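Local atomic coordinates of lasso peptide isopeptidase AtxE2 (Asticcacaulis excentricus, PDB entry 5TXE), a protein that hydrolyses the isopeptide bond of the lasso peptides astexin-2 and astexin-3, converting the threaded peptides into linear ones. Residues P132-L144 and V153-P165. The protein carries 1 engineered substitution. Numbering follows the deposited sequence.
Sequences PRWSPSGTHLAYL and VWRASVKGEGASP
The two middle strands of a four-stranded antiparallel blade pair here, H140-L144 against V153-S157, as arms of a beta hairpin. L141 and A156 form a hydrogen-bonded pair, L141 N to A156 O 3.0 Å and A156 N to L141 O 2.9 Å. Y143 and W154 form the next one. V158 N adds a hydrogen bond to T139 O. On the face with A142, the R155 guanidinium lies flat on the H140 ring, centres 3.5 Å apart and planes at 20°. R155 reaches it with an extended chain, CG anti to the backbone N (chi1 176°). H140 ND1 is hydrogen-bonded to T139 OG1 at 2.8 Å, which helps fix the ring's rotation. With an alanine in place of R155, the H140 ring would probably lose the flat guanidinium that covers one of its faces. Such blades build the beta-propeller of prolyl oligopeptidase relatives, and strands 133-134 and 163-167 flank this pair. On the other face, W154 CB sits over the Y143 ring, 3.6 Å from Y143 CZ. The A156 methyl meets the edge of the same ring, at Y143 CE1. Y143 OH touches A163 CB and is hydrogen-bonded to D103. Farther along, V158 CG1 packs 3.5 Å from W134 CZ3 and also meets L141 CG. L141 CD2 covers the centre of one W134 ring face, and W134 NE1 is hydrogen-bonded to S62 O.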
loop_
_atom_site.group_PDB
_atom_site.type_symbol
_atom_site.label_atom_id
_atom_site.label_comp_id
_atom_site.label_asym_id
_atom_site.label_seq_id
_atom_site.Cartn_x
_atom_site.Cartn_y
_atom_site.Cartn_z
ATOM N N PRO A 132 1.565 4.096 18.889
ATOM C CA PRO A 132 1.646 4.064 20.331
ATOM C C PRO A 132 1.122 5.324 20.977
ATOM O O PRO A 132 1.448 6.414 20.510
ATOM C CB PRO A 132 3.145 3.986 20.616
ATOM C CG PRO A 132 3.832 4.096 19.339
ATOM C CD PRO A 132 2.861 4.276 18.235
ATOM N N ARG A 133 0.364 5.164 22.056
ATOM C CA ARG A 133 -0.194 6.276 22.811
ATOM C C ARG A 133 0.634 6.508 24.033
ATOM O O ARG A 133 0.763 5.599 24.876
ATOM C CB ARG A 133 -1.606 5.946 23.215
ATOM C CG ARG A 133 -2.474 5.442 22.056
ATOM C CD ARG A 133 -2.567 6.619 21.158
ATOM N NE ARG A 133 -2.870 6.557 19.718
ATOM C CZ ARG A 133 -4.001 6.174 19.171
ATOM N NH1 ARG A 133 -4.943 5.618 19.892
ATOM N NH2 ARG A 133 -4.148 6.262 17.877
ATOM N N TRP A 134 1.248 7.669 24.126
ATOM C CA TRP A 134 2.001 8.003 25.334
ATOM C C TRP A 134 1.062 8.409 26.477
ATOM O O TRP A 134 0.106 9.141 26.273
ATOM C CB TRP A 134 2.934 9.138 25.080
ATOM C CG TRP A 134 4.029 8.802 24.216
ATOM C CD1 TRP A 134 4.014 8.832 22.860
ATOM C CD2 TRP A 134 5.388 8.502 24.599
ATOM N NE1 TRP A 134 5.269 8.558 22.374
ATOM C CE2 TRP A 134 6.120 8.334 23.435
ATOM C CE3 TRP A 134 6.037 8.319 25.822
ATOM C CZ2 TRP A 134 7.464 8.005 23.449
ATOM C CZ3 TRP A 134 7.389 7.992 25.832
ATOM C CH2 TRP A 134 8.079 7.847 24.658
ATOM N N SER A 135 1.339 7.940 27.684
ATOM C CA SER A 135 0.638 8.451 28.879
ATOM C C SER A 135 1.060 9.937 29.058
ATOM O O SER A 135 2.092 10.319 28.557
ATOM C CB SER A 135 1.015 7.665 30.122
ATOM O OG SER A 135 2.430 7.678 30.319
ATOM N N PRO A 136 0.224 10.773 29.701
ATOM C CA PRO A 136 0.517 12.223 29.896
ATOM C C PRO A 136 1.830 12.444 30.611
ATOM O O PRO A 136 2.545 13.354 30.285
ATOM C CB PRO A 136 -0.641 12.716 30.757
ATOM C CG PRO A 136 -1.778 11.758 30.458
ATOM C CD PRO A 136 -1.141 10.415 30.135
ATOM N N SER A 137 2.170 11.560 31.545
ATOM C CA SER A 137 3.481 11.647 32.217
ATOM C C SER A 137 4.679 11.309 31.329
ATOM O O SER A 137 5.837 11.507 31.709
ATOM C CB SER A 137 3.509 10.681 33.407
ATOM O OG SER A 137 3.399 9.318 32.975
ATOM N N GLY A 138 4.433 10.703 30.172
ATOM C CA GLY A 138 5.546 10.297 29.318
ATOM C C GLY A 138 6.239 9.012 29.741
ATOM O O GLY A 138 7.304 8.700 29.222
ATOM N N THR A 139 5.642 8.250 30.645
ATOM C CA THR A 139 6.344 7.066 31.174
ATOM C C THR A 139 5.856 5.710 30.609
ATOM O O THR A 139 6.537 4.719 30.771
ATOM C CB THR A 139 6.226 6.958 32.719
ATOM O OG1 THR A 139 4.849 6.923 33.076
ATOM C CG2 THR A 139 6.927 8.130 33.438
ATOM N N HIS A 140 4.670 5.654 30.015
ATOM C CA HIS A 140 4.167 4.393 29.491
ATOM C C HIS A 140 3.549 4.602 28.120
ATOM O O HIS A 140 3.173 5.725 27.775
ATOM C CB HIS A 140 3.109 3.830 30.399
ATOM C CG HIS A 140 3.645 3.420 31.720
ATOM N ND1 HIS A 140 3.817 4.311 32.762
ATOM C CD2 HIS A 140 4.110 2.225 32.154
ATOM C CE1 HIS A 140 4.339 3.668 33.791
ATOM N NE2 HIS A 140 4.522 2.401 33.450
ATOM N N LEU A 141 3.504 3.518 27.358
ATOM C CA LEU A 141 2.866 3.456 26.106
ATOM C C LEU A 141 1.695 2.519 26.238
ATOM O O LEU A 141 1.756 1.551 26.965
ATOM C CB LEU A 141 3.844 2.922 25.063
ATOM C CG LEU A 141 5.122 3.678 24.758
ATOM C CD1 LEU A 141 5.913 2.984 23.653
ATOM C CD2 LEU A 141 4.775 5.070 24.292
ATOM N N ALA A 142 0.621 2.821 25.518
ATOM C CA ALA A 142 -0.474 1.877 25.270
ATOM C C ALA A 142 -0.640 1.729 23.744
ATOM O O ALA A 142 -0.473 2.700 23.005
ATOM C CB ALA A 142 -1.756 2.370 25.857
ATOM N N TYR A 143 -0.954 0.513 23.296
ATOM C CA TYR A 143 -0.986 0.205 21.866
ATOM C C TYR A 143 -1.678 -1.113 21.705
ATOM O O TYR A 143 -1.782 -1.905 22.662
ATOM C CB TYR A 143 0.420 0.143 21.277
ATOM C CG TYR A 143 1.341 -0.833 21.978
ATOM C CD1 TYR A 143 2.019 -0.454 23.111
ATOM C CD2 TYR A 143 1.527 -2.149 21.519
ATOM C CE1 TYR A 143 2.850 -1.331 23.784
ATOM C CE2 TYR A 143 2.346 -3.044 22.215
ATOM C CZ TYR A 143 2.997 -2.620 23.350
ATOM O OH TYR A 143 3.813 -3.424 24.081
ATOM N N LEU A 144 -2.194 -1.347 20.506
ATOM C CA LEU A 144 -2.807 -2.625 20.159
ATOM C C LEU A 144 -1.764 -3.684 19.776
ATOM O O LEU A 144 -0.732 -3.362 19.203
ATOM C CB LEU A 144 -3.744 -2.447 18.961
ATOM C CG LEU A 144 -4.813 -1.362 19.113
ATOM C CD1 LEU A 144 -5.625 -1.308 17.835
ATOM C CD2 LEU A 144 -5.683 -1.647 20.309
ATOM N N VAL A 153 -5.100 -4.498 24.308
ATOM C CA VAL A 153 -4.262 -3.332 24.597
ATOM C C VAL A 153 -3.129 -3.766 25.520
ATOM O O VAL A 153 -3.367 -4.406 26.559
ATOM C CB VAL A 153 -5.044 -2.206 25.272
ATOM C CG1 VAL A 153 -4.103 -1.070 25.556
ATOM C CG2 VAL A 153 -6.178 -1.742 24.375
ATOM N N TRP A 154 -1.922 -3.406 25.138
ATOM C CA TRP A 154 -0.788 -3.646 25.938
ATOM C C TRP A 154 -0.281 -2.303 26.465
ATOM O O TRP A 154 -0.486 -1.269 25.854
ATOM C CB TRP A 154 0.342 -4.350 25.148
ATOM C CG TRP A 154 0.104 -5.849 24.923
ATOM C CD1 TRP A 154 -0.976 -6.404 24.348
ATOM C CD2 TRP A 154 0.969 -6.923 25.276
ATOM N NE1 TRP A 154 -0.856 -7.770 24.330
ATOM C CE2 TRP A 154 0.342 -8.113 24.877
ATOM C CE3 TRP A 154 2.232 -6.996 25.888
ATOM C CZ2 TRP A 154 0.925 -9.371 25.045
ATOM C CZ3 TRP A 154 2.798 -8.258 26.094
ATOM C CH2 TRP A 154 2.130 -9.426 25.689
ATOM N N ARG A 155 0.408 -2.380 27.595
ATOM C CA ARG A 155 1.044 -1.252 28.255
ATOM C C ARG A 155 2.494 -1.535 28.457
ATOM O O ARG A 155 2.839 -2.567 28.980
ATOM C CB ARG A 155 0.382 -1.057 29.598
ATOM C CG ARG A 155 1.012 0.038 30.440
ATOM C CD ARG A 155 0.191 0.125 31.693
ATOM N NE ARG A 155 0.727 1.122 32.587
ATOM C CZ ARG A 155 1.570 0.850 33.570
ATOM N NH1 ARG A 155 1.963 -0.407 33.784
ATOM N NH2 ARG A 155 2.024 1.843 34.336
ATOM N N ALA A 156 3.354 -0.652 28.020
ATOM C CA ALA A 156 4.785 -0.858 28.115
ATOM C C ALA A 156 5.464 0.291 28.897
ATOM O O ALA A 156 5.129 1.449 28.707
ATOM C CB ALA A 156 5.410 -0.942 26.738
ATOM N N SER A 157 6.482 -0.036 29.696
ATOM C CA SER A 157 7.325 0.979 30.338
ATOM C C SER A 157 8.354 1.490 29.361
ATOM O O SER A 157 8.968 0.717 28.637
ATOM C CB SER A 157 7.995 0.409 31.591
ATOM O OG SER A 157 8.903 1.323 32.157
ATOM N N VAL A 158 8.565 2.802 29.318
ATOM C CA VAL A 158 9.394 3.389 28.253
ATOM C C VAL A 158 10.907 3.317 28.427
ATOM O O VAL A 158 11.638 3.575 27.456
ATOM C CB VAL A 158 9.056 4.864 27.946
ATOM C CG1 VAL A 158 7.574 5.035 27.614
ATOM C CG2 VAL A 158 9.499 5.773 29.093
ATOM N N LYS A 159 11.431 2.935 29.585
ATOM C CA LYS A 159 12.894 2.725 29.607
ATOM C C LYS A 159 13.262 1.236 29.365
ATOM O O LYS A 159 14.449 0.890 29.384
ATOM C CB LYS A 159 13.583 3.335 30.850
ATOM C CG LYS A 159 14.127 4.768 30.662
ATOM C CD LYS A 159 14.169 5.575 31.972
ATOM C CE LYS A 159 13.980 7.087 31.716
ATOM N NZ LYS A 159 14.476 7.964 32.828
ATOM N N GLY A 160 12.255 0.380 29.111
ATOM C CA GLY A 160 12.491 -1.001 28.670
ATOM C C GLY A 160 12.113 -2.122 29.586
ATOM O O GLY A 160 12.353 -3.285 29.273
ATOM N N GLU A 161 11.488 -1.795 30.697
ATOM C CA GLU A 161 11.414 -2.735 31.800
ATOM C C GLU A 161 10.355 -3.784 31.604
ATOM O O GLU A 161 10.299 -4.734 32.382
ATOM C CB GLU A 161 11.196 -2.024 33.165
ATOM C CG GLU A 161 10.821 -0.545 33.182
ATOM C CD GLU A 161 12.011 0.382 32.978
ATOM O OE1 GLU A 161 13.110 -0.158 32.730
ATOM O OE2 GLU A 161 11.854 1.629 33.111
ATOM N N GLY A 162 9.488 -3.602 30.606
ATOM C CA GLY A 162 8.562 -4.659 30.235
ATOM C C GLY A 162 7.185 -4.175 29.847
ATOM O O GLY A 162 6.824 -3.016 30.048
ATOM N N ALA A 163 6.408 -5.106 29.321
ATOM C CA ALA A 163 5.133 -4.799 28.748
ATOM C C ALA A 163 4.165 -5.936 29.064
ATOM O O ALA A 163 4.578 -7.056 29.158
ATOM C CB ALA A 163 5.309 -4.631 27.242
ATOM N N SER A 164 2.890 -5.663 29.260
ATOM C CA SER A 164 1.935 -6.752 29.430
ATOM C C SER A 164 0.582 -6.297 28.962
ATOM O O SER A 164 0.353 -5.135 28.843
ATOM C CB SER A 164 1.856 -7.165 30.890
ATOM O OG SER A 164 1.646 -6.017 31.629
ATOM N N PRO A 165 -0.311 -7.231 28.675
ATOM C CA PRO A 165 -1.631 -6.869 28.235
ATOM C C PRO A 165 -2.443 -6.337 29.403
ATOM O O PRO A 165 -2.429 -6.953 30.484
ATOM C CB PRO A 165 -2.224 -8.211 27.758
ATOM C CG PRO A 165 -1.482 -9.282 28.486
ATOM C CD PRO A 165 -0.093 -8.692 28.712
#